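Hypothetical protein VC1899 (Vibrio cholerae, PDB 1XMX) is of unknown function but, carrying a Card1-like endonuclease domain of the PDDEXK clan, probably binds nucleic acid. Local coordinates at residues W177-L191 and Q212-L225. Numbering follows the deposited sequence.
Sequences WASNALELGPGLATL and QQGYRELNLLLSDL. With FMT (formic acid), chain I.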
ATOM      1  N   TRP A 177     -11.977  14.729  17.671  1.00 21.52           N
ATOM      2  CA  TRP A 177     -10.967  15.710  17.288  1.00 21.83           C
ATOM      3  C   TRP A 177     -11.055  15.939  15.766  1.00 21.32           C
ATOM      4  O   TRP A 177     -11.018  17.069  15.318  1.00 19.86           O
ATOM      5  CB  TRP A 177      -9.578  15.269  17.731  1.00 20.93           C
ATOM      6  CG  TRP A 177      -9.412  15.233  19.292  1.00 21.34           C
ATOM      7  CD1 TRP A 177     -10.315  15.680  20.240  1.00 20.77           C
ATOM      8  CD2 TRP A 177      -8.275  14.721  20.032  1.00 20.46           C
ATOM      9  NE1 TRP A 177      -9.801  15.485  21.514  1.00 22.22           N
ATOM     10  CE2 TRP A 177      -8.561  14.890  21.415  1.00 21.21           C
ATOM     11  CE3 TRP A 177      -7.053  14.131  19.656  1.00 20.95           C
ATOM     12  CZ2 TRP A 177      -7.667  14.498  22.426  1.00 21.35           C
ATOM     13  CZ3 TRP A 177      -6.142  13.723  20.679  1.00 21.06           C
ATOM     14  CH2 TRP A 177      -6.461  13.928  22.043  1.00 22.63           C
ATOM     15  N   ALA A 178     -11.252  14.861  15.000  1.00 20.96           N
ATOM     16  CA  ALA A 178     -11.283  14.976  13.531  1.00 20.84           C
ATOM     17  C   ALA A 178     -12.482  15.815  13.107  1.00 20.43           C
ATOM     18  O   ALA A 178     -12.433  16.573  12.159  1.00 22.00           O
ATOM     19  CB  ALA A 178     -11.359  13.586  12.891  1.00 20.66           C
ATOM     20  N   SER A 179     -13.585  15.657  13.798  1.00 20.38           N
ATOM     21  CA  SER A 179     -14.823  16.298  13.348  1.00 22.41           C
ATOM     22  C   SER A 179     -14.981  17.750  13.832  1.00 21.72           C
ATOM     23  O   SER A 179     -15.888  18.441  13.400  1.00 21.23           O
ATOM     24  CB  SER A 179     -16.045  15.448  13.765  1.00 22.71           C
ATOM     25  OG  SER A 179     -16.304  15.621  15.152  1.00 24.19           O
ATOM     26  N   ASN A 180     -14.110  18.184  14.745  1.00 20.42           N
ATOM     27  CA  ASN A 180     -14.047  19.562  15.188  1.00 20.35           C
ATOM     28  C   ASN A 180     -12.625  20.036  14.965  1.00 19.78           C
ATOM     29  O   ASN A 180     -12.063  20.702  15.822  1.00 21.14           O
ATOM     30  CB  ASN A 180     -14.352  19.621  16.692  1.00 21.12           C
ATOM     31  CG  ASN A 180     -15.766  19.221  16.994  1.00 23.09           C
ATOM     32  OD1 ASN A 180     -16.688  19.886  16.574  1.00 24.77           O
ATOM     33  ND2 ASN A 180     -15.950  18.100  17.680  1.00 24.51           N
ATOM     34  N   ALA A 181     -12.028  19.650  13.851  1.00 16.80           N
ATOM     35  CA  ALA A 181     -10.584  19.872  13.651  1.00 17.99           C
ATOM     36  C   ALA A 181     -10.135  21.346  13.650  1.00 17.91           C
ATOM     37  O   ALA A 181      -9.080  21.690  14.204  1.00 17.86           O
ATOM     38  CB  ALA A 181     -10.092  19.166  12.382  1.00 15.17           C
ATOM     39  N   LEU A 182     -10.896  22.204  12.980  1.00 20.14           N
ATOM     40  CA  LEU A 182     -10.534  23.610  12.925  1.00 23.40           C
ATOM     41  C   LEU A 182     -10.696  24.228  14.308  1.00 25.17           C
ATOM     42  O   LEU A 182      -9.859  25.023  14.714  1.00 27.86           O
ATOM     43  CB  LEU A 182     -11.333  24.374  11.871  1.00 23.89           C
ATOM     44  CG  LEU A 182     -11.050  24.067  10.401  1.00 25.31           C
ATOM     45  CD1 LEU A 182     -11.687  25.138   9.589  1.00 25.10           C
ATOM     46  CD2 LEU A 182      -9.537  24.016  10.163  1.00 25.68           C
ATOM     47  N   GLU A 183     -11.747  23.834  15.041  1.00 26.25           N
ATOM     48  CA  GLU A 183     -11.980  24.348  16.426  1.00 26.99           C
ATOM     49  C   GLU A 183     -10.827  24.002  17.370  1.00 26.47           C
ATOM     50  O   GLU A 183     -10.463  24.769  18.235  1.00 24.63           O
ATOM     51  CB  GLU A 183     -13.281  23.758  16.991  1.00 27.71           C
ATOM     52  CG  GLU A 183     -13.545  24.075  18.486  1.00 28.17           C
ATOM     53  CD  GLU A 183     -14.650  23.188  19.131  1.00 28.38           C
ATOM     54  OE1 GLU A 183     -15.139  22.182  18.559  1.00 25.99           O
ATOM     55  OE2 GLU A 183     -15.028  23.524  20.265  1.00 31.16           O
ATOM     56  N   LEU A 184     -10.231  22.835  17.160  1.00 26.35           N
ATOM     57  CA  LEU A 184      -9.250  22.292  18.077  1.00 25.93           C
ATOM     58  C   LEU A 184      -7.827  22.553  17.650  1.00 25.96           C
ATOM     59  O   LEU A 184      -6.900  22.273  18.396  1.00 26.29           O
ATOM     60  CB  LEU A 184      -9.488  20.781  18.244  1.00 25.97           C
ATOM     61  CG  LEU A 184     -10.804  20.456  18.983  1.00 24.65           C
ATOM     62  CD1 LEU A 184     -11.001  18.916  19.209  1.00 26.29           C
ATOM     63  CD2 LEU A 184     -10.874  21.139  20.271  1.00 23.02           C
ATOM     64  N   GLY A 185      -7.660  23.099  16.452  1.00 26.79           N
ATOM     65  CA  GLY A 185      -6.354  23.388  15.868  1.00 27.49           C
ATOM     66  C   GLY A 185      -5.266  23.730  16.869  1.00 28.14           C
ATOM     67  O   GLY A 185      -4.476  22.875  17.236  1.00 27.84           O
ATOM     68  N   PRO A 186      -5.226  24.999  17.325  1.00 29.55           N
ATOM     69  CA  PRO A 186      -4.251  25.546  18.286  1.00 28.18           C
ATOM     70  C   PRO A 186      -4.032  24.699  19.540  1.00 26.07           C
ATOM     71  O   PRO A 186      -2.915  24.567  20.017  1.00 27.51           O
ATOM     72  CB  PRO A 186      -4.866  26.897  18.669  1.00 30.17           C
ATOM     73  CG  PRO A 186      -5.619  27.282  17.414  1.00 30.23           C
ATOM     74  CD  PRO A 186      -6.210  26.012  16.896  1.00 29.67           C
ATOM     75  N   GLY A 187      -5.098  24.158  20.078  1.00 23.01           N
ATOM     76  CA  GLY A 187      -5.009  23.347  21.247  1.00 23.58           C
ATOM     77  C   GLY A 187      -4.218  22.070  21.042  1.00 23.36           C
ATOM     78  O   GLY A 187      -3.569  21.599  21.984  1.00 21.61           O
ATOM     79  N   LEU A 188      -4.282  21.496  19.825  1.00 23.51           N
ATOM     80  CA  LEU A 188      -3.618  20.236  19.564  1.00 22.86           C
ATOM     81  C   LEU A 188      -2.122  20.426  19.344  1.00 24.67           C
ATOM     82  O   LEU A 188      -1.313  19.566  19.735  1.00 26.83           O
ATOM     83  CB  LEU A 188      -4.291  19.455  18.428  1.00 25.01           C
ATOM     84  CG  LEU A 188      -5.454  18.570  18.903  1.00 24.43           C
ATOM     85  CD1 LEU A 188      -6.309  18.139  17.762  1.00 24.60           C
ATOM     86  CD2 LEU A 188      -4.958  17.384  19.736  1.00 25.02           C
ATOM     87  N   ALA A 189      -1.760  21.548  18.731  1.00 22.69           N
ATOM     88  CA  ALA A 189      -0.409  22.041  18.761  1.00 23.97           C
ATOM     89  C   ALA A 189       0.196  22.164  20.181  1.00 25.11           C
ATOM     90  O   ALA A 189       1.366  21.770  20.408  1.00 25.55           O
ATOM     91  CB  ALA A 189      -0.338  23.404  18.059  1.00 23.84           C
ATOM     92  N   THR A 190      -0.555  22.718  21.134  1.00 23.53           N
ATOM     93  CA  THR A 190       0.009  22.839  22.484  1.00 21.03           C
ATOM     94  C   THR A 190       0.146  21.476  23.139  1.00 21.40           C
ATOM     95  O   THR A 190       1.098  21.241  23.862  1.00 22.66           O
ATOM     96  CB  THR A 190      -0.860  23.698  23.381  1.00 22.19           C
ATOM     97  OG1 THR A 190      -1.141  24.938  22.695  1.00 25.29           O
ATOM     98  CG2 THR A 190      -0.112  23.990  24.740  1.00 19.96           C
ATOM     99  N   LEU A 191      -0.845  20.603  22.921  1.00 20.79           N
ATOM    100  CA  LEU A 191      -0.820  19.222  23.419  1.00 22.58           C
ATOM    101  C   LEU A 191       0.344  18.431  22.809  1.00 24.00           C
ATOM    102  O   LEU A 191       1.054  17.680  23.511  1.00 24.36           O
ATOM    103  CB  LEU A 191      -2.133  18.499  23.073  1.00 21.79           C
ATOM    104  CG  LEU A 191      -2.264  17.155  23.802  1.00 23.40           C
ATOM    105  CD1 LEU A 191      -1.985  17.231  25.307  1.00 21.26           C
ATOM    106  CD2 LEU A 191      -3.605  16.487  23.540  1.00 22.26           C
ATOM    107  N   GLN A 212      -0.365  28.089  29.799  1.00 24.27           N
ATOM    108  CA  GLN A 212      -0.958  26.871  29.234  1.00 23.79           C
ATOM    109  C   GLN A 212      -2.228  26.420  29.951  1.00 23.27           C
ATOM    110  O   GLN A 212      -3.168  25.881  29.315  1.00 22.39           O
ATOM    111  CB  GLN A 212       0.060  25.723  29.189  1.00 23.71           C
ATOM    112  CG  GLN A 212       1.109  25.904  28.091  1.00 23.61           C
ATOM    113  CD  GLN A 212       2.321  25.022  28.295  1.00 23.70           C
ATOM    114  OE1 GLN A 212       2.698  24.697  29.418  1.00 24.15           O
ATOM    115  NE2 GLN A 212       2.919  24.605  27.213  1.00 25.17           N
ATOM    116  N   GLN A 213      -2.256  26.611  31.272  1.00 21.36           N
ATOM    117  CA  GLN A 213      -3.420  26.231  32.080  1.00 22.58           C
ATOM    118  C   GLN A 213      -4.657  27.083  31.791  1.00 21.73           C
ATOM    119  O   GLN A 213      -5.785  26.645  32.059  1.00 21.27           O
ATOM    120  CB  GLN A 213      -3.090  26.306  33.581  1.00 21.89           C
ATOM    121  CG  GLN A 213      -2.007  25.307  33.972  1.00 22.59           C
ATOM    122  CD  GLN A 213      -1.655  25.363  35.442  1.00 23.42           C
ATOM    123  OE1 GLN A 213      -0.479  25.429  35.801  1.00 22.90           O
ATOM    124  NE2 GLN A 213      -2.662  25.349  36.294  1.00 23.17           N
ATOM    125  N   GLY A 214      -4.467  28.283  31.241  1.00 19.29           N
ATOM    126  CA  GLY A 214      -5.603  29.123  30.888  1.00 19.59           C
ATOM    127  C   GLY A 214      -6.075  28.965  29.429  1.00 22.80           C
ATOM    128  O   GLY A 214      -7.033  29.606  29.022  1.00 22.18           O
ATOM    129  N   TYR A 215      -5.411  28.139  28.628  1.00 24.68           N
ATOM    130  CA  TYR A 215      -5.800  27.996  27.215  1.00 27.64           C
ATOM    131  C   TYR A 215      -7.121  27.220  27.138  1.00 27.95           C
ATOM    132  O   TYR A 215      -7.214  26.075  27.585  1.00 25.50           O
ATOM    133  CB  TYR A 215      -4.749  27.264  26.330  1.00 27.88           C
ATOM    134  CG  TYR A 215      -3.421  27.985  26.105  1.00 30.22           C
ATOM    135  CD1 TYR A 215      -3.295  29.381  26.249  1.00 30.23           C
ATOM    136  CD2 TYR A 215      -2.293  27.269  25.727  1.00 30.35           C
ATOM    137  CE1 TYR A 215      -2.070  30.022  26.049  1.00 30.19           C
ATOM    138  CE2 TYR A 215      -1.059  27.910  25.516  1.00 29.81           C
ATOM    139  CZ  TYR A 215      -0.945  29.270  25.674  1.00 30.07           C
ATOM    140  OH  TYR A 215       0.312  29.868  25.453  1.00 29.67           O
ATOM    141  N   ARG A 216      -8.109  27.877  26.547  1.00 30.12           N
ATOM    142  CA  ARG A 216      -9.436  27.336  26.249  1.00 33.07           C
ATOM    143  C   ARG A 216      -9.450  25.961  25.522  1.00 31.26           C
ATOM    144  O   ARG A 216      -9.918  24.973  26.073  1.00 31.47           O
ATOM    145  CB  ARG A 216     -10.195  28.406  25.453  1.00 34.38           C
ATOM    146  CG  ARG A 216     -11.654  28.145  25.181  1.00 38.15           C
ATOM    147  CD  ARG A 216     -12.281  29.223  24.264  1.00 39.74           C
ATOM    148  NE  ARG A 216     -11.444  29.590  23.110  1.00 45.58           N
ATOM    149  CZ  ARG A 216     -11.540  29.053  21.885  1.00 48.42           C
ATOM    150  NH1 ARG A 216     -12.436  28.095  21.630  1.00 49.31           N
ATOM    151  NH2 ARG A 216     -10.733  29.469  20.901  1.00 49.29           N
ATOM    152  N   GLU A 217      -8.970  25.886  24.286  1.00 31.38           N
ATOM    153  CA  GLU A 217      -9.034  24.614  23.527  1.00 31.30           C
ATOM    154  C   GLU A 217      -8.204  23.488  24.131  1.00 28.42           C
ATOM    155  O   GLU A 217      -8.610  22.338  24.113  1.00 28.08           O
ATOM    156  CB  GLU A 217      -8.636  24.810  22.070  1.00 34.94           C
ATOM    157  CG  GLU A 217      -9.410  25.875  21.347  1.00 40.20           C
ATOM    158  CD  GLU A 217      -8.763  26.180  20.028  1.00 44.58           C
ATOM    159  OE1 GLU A 217      -7.770  25.478  19.717  1.00 47.08           O
ATOM    160  OE2 GLU A 217      -9.238  27.082  19.283  1.00 47.17           O
ATOM    161  N   LEU A 218      -7.045  23.821  24.680  1.00 25.02           N
ATOM    162  CA  LEU A 218      -6.224  22.830  25.370  1.00 22.55           C
ATOM    163  C   LEU A 218      -7.034  22.122  26.453  1.00 21.53           C
ATOM    164  O   LEU A 218      -6.975  20.912  26.617  1.00 20.90           O
ATOM    165  CB  LEU A 218      -5.033  23.531  26.046  1.00 20.81           C
ATOM    166  CG  LEU A 218      -4.036  22.564  26.696  1.00 22.10           C
ATOM    167  CD1 LEU A 218      -3.589  21.444  25.697  1.00 19.17           C
ATOM    168  CD2 LEU A 218      -2.836  23.269  27.298  1.00 20.25           C
ATOM    169  N   ASN A 219      -7.722  22.908  27.249  1.00 21.49           N
ATOM    170  CA  ASN A 219      -8.548  22.369  28.331  1.00 23.81           C
ATOM    171  C   ASN A 219      -9.697  21.445  27.885  1.00 21.77           C
ATOM    172  O   ASN A 219      -9.988  20.483  28.559  1.00 21.29           O
ATOM    173  CB  ASN A 219      -9.064  23.510  29.171  1.00 25.64           C
ATOM    174  CG  ASN A 219      -8.068  23.906  30.254  1.00 28.85           C
ATOM    175  OD1 ASN A 219      -7.920  23.211  31.256  1.00 29.26           O
ATOM    176  ND2 ASN A 219      -7.360  25.025  30.036  1.00 30.96           N
ATOM    177  N   LEU A 220     -10.332  21.766  26.763  1.00 20.41           N
ATOM    178  CA  LEU A 220     -11.258  20.876  26.100  1.00 22.46           C
ATOM    179  C   LEU A 220     -10.572  19.503  25.838  1.00 23.86           C
ATOM    180  O   LEU A 220     -11.142  18.462  26.143  1.00 25.16           O
ATOM    181  CB  LEU A 220     -11.721  21.486  24.765  1.00 21.37           C
ATOM    182  CG  LEU A 220     -12.564  22.769  24.751  1.00 22.39           C
ATOM    183  CD1 LEU A 220     -13.178  23.082  23.375  1.00 22.25           C
ATOM    184  CD2 LEU A 220     -13.650  22.660  25.809  1.00 21.73           C
ATOM    185  N   LEU A 221      -9.345  19.537  25.307  1.00 22.45           N
ATOM    186  CA  LEU A 221      -8.523  18.356  25.048  1.00 22.88           C
ATOM    187  C   LEU A 221      -8.089  17.634  26.294  1.00 23.00           C
ATOM    188  O   LEU A 221      -8.165  16.418  26.355  1.00 25.82           O
ATOM    189  CB  LEU A 221      -7.298  18.715  24.194  1.00 21.95           C
ATOM    190  CG  LEU A 221      -7.614  19.387  22.855  1.00 19.93           C
ATOM    191  CD1 LEU A 221      -6.421  20.085  22.211  1.00 20.51           C
ATOM    192  CD2 LEU A 221      -8.226  18.341  21.888  1.00 21.90           C
ATOM    193  N   LEU A 222      -7.612  18.348  27.288  1.00 23.28           N
ATOM    194  CA  LEU A 222      -7.215  17.689  28.537  1.00 24.99           C
ATOM    195  C   LEU A 222      -8.416  16.948  29.143  1.00 23.07           C
ATOM    196  O   LEU A 222      -8.314  15.815  29.615  1.00 22.85           O
ATOM    197  CB  LEU A 222      -6.692  18.711  29.557  1.00 24.78           C
ATOM    198  CG  LEU A 222      -5.432  19.402  29.019  1.00 26.58           C
ATOM    199  CD1 LEU A 222      -4.847  20.320  30.017  1.00 25.34           C
ATOM    200  CD2 LEU A 222      -4.412  18.399  28.586  1.00 25.81           C
ATOM    201  N   SER A 223      -9.563  17.577  29.129  1.00 21.68           N
ATOM    202  CA  SER A 223     -10.690  16.901  29.765  1.00 24.34           C
ATOM    203  C   SER A 223     -11.198  15.710  28.908  1.00 24.17           C
ATOM    204  O   SER A 223     -11.834  14.808  29.444  1.00 24.62           O
ATOM    205  CB  SER A 223     -11.783  17.897  30.095  1.00 25.18           C
ATOM    206  OG  SER A 223     -12.186  18.401  28.861  1.00 32.00           O
ATOM    207  N   ASP A 224     -10.910  15.686  27.599  1.00 23.79           N
ATOM    208  CA  ASP A 224     -11.218  14.507  26.787  1.00 25.37           C
ATOM    209  C   ASP A 224     -10.317  13.337  27.144  1.00 25.22           C
ATOM    210  O   ASP A 224     -10.762  12.184  27.240  1.00 25.43           O
ATOM    211  CB  ASP A 224     -11.030  14.783  25.292  1.00 27.65           C
ATOM    212  CG  ASP A 224     -12.096  15.681  24.707  1.00 30.46           C
ATOM    213  OD1 ASP A 224     -13.266  15.630  25.143  1.00 31.67           O
ATOM    214  OD2 ASP A 224     -11.754  16.449  23.782  1.00 32.57           O
ATOM    215  N   LEU A 225      -9.035  13.631  27.287  1.00 23.55           N
ATOM    216  CA  LEU A 225      -8.077  12.663  27.783  1.00 23.77           C
ATOM    217  C   LEU A 225      -8.538  12.101  29.122  1.00 22.91           C
ATOM    218  O   LEU A 225      -8.463  10.891  29.345  1.00 23.38           O
ATOM    219  CB  LEU A 225      -6.687  13.293  27.965  1.00 24.48           C
ATOM    220  CG  LEU A 225      -6.176  13.893  26.650  1.00 24.12           C
ATOM    221  CD1 LEU A 225      -4.845  14.535  26.901  1.00 22.90           C
ATOM    222  CD2 LEU A 225      -6.108  12.841  25.573  1.00 23.17           C
TER
HETATM  223  C   FMT I 407      -5.831  27.602  23.193  1.00 36.91           C
HETATM  224  O1  FMT I 407      -5.453  26.409  23.361  1.00 35.04           O
HETATM  225  O2  FMT I 407      -7.001  28.044  23.014  1.00 35.99           O
HETATM  226  O   HOH W   1      -9.346  27.280  16.548  1.00 44.75           O
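Leu221 is the central bump of this contact, pressed into a hollow lined by Trp177, Leu184, Gly187 and Leu188, and it illustrates how a glycine lets two helices cross closely. The axes of 181-191 and 216-225 approach to 7.6 Å at -82°, with the CA atoms of Gly187 and Leu218 4.3 Å apart. Leu221 divides its branches: CD1 lies against Leu188 CG, while CD2 sits over one face of the Trp177 indole, 3.6 Å from the centroid of its five-membered ring, a CH-pi contact. At the edge of the same indole, Trp177 NE1 gives a nearly straight hydrogen bond to Asp224 OD2 (3.1 Å, 162°), in the ring plane, while the N-H meets OD2 on its anti side and out of the carboxylate plane. Leu225 CD2 abuts Trp177 CH2 near the ring plane, so the indole is met on one face and along its edge.

The knobs also run the other way. Leu191, its CG anti to the backbone N (chi1 -169°), drops among Leu218, Leu221, Leu222 and Leu225. Beside it, the Thr190 methyl CG2 rests 3.8 Å from Leu218 CD2.

Glu217 supplies the polar knob, reaching among Leu184, Gly185, Pro186 and Gly187. Its OE1 accepts from Gly187 N (3.0 Å), an amide that has no partner in the preceding turn, where the helix kinks at Pro186 and Gly187. A formic acid molecule, probably from the crystallisation liquor, takes a bond from Glu217 N at the start of helix 216-225.

Helix 181-201, strand 205-207, two further helices and the hairpin 231-240, with sheet order 1-3-2, match the winged-helix topology; this crossing joins its first and third helices.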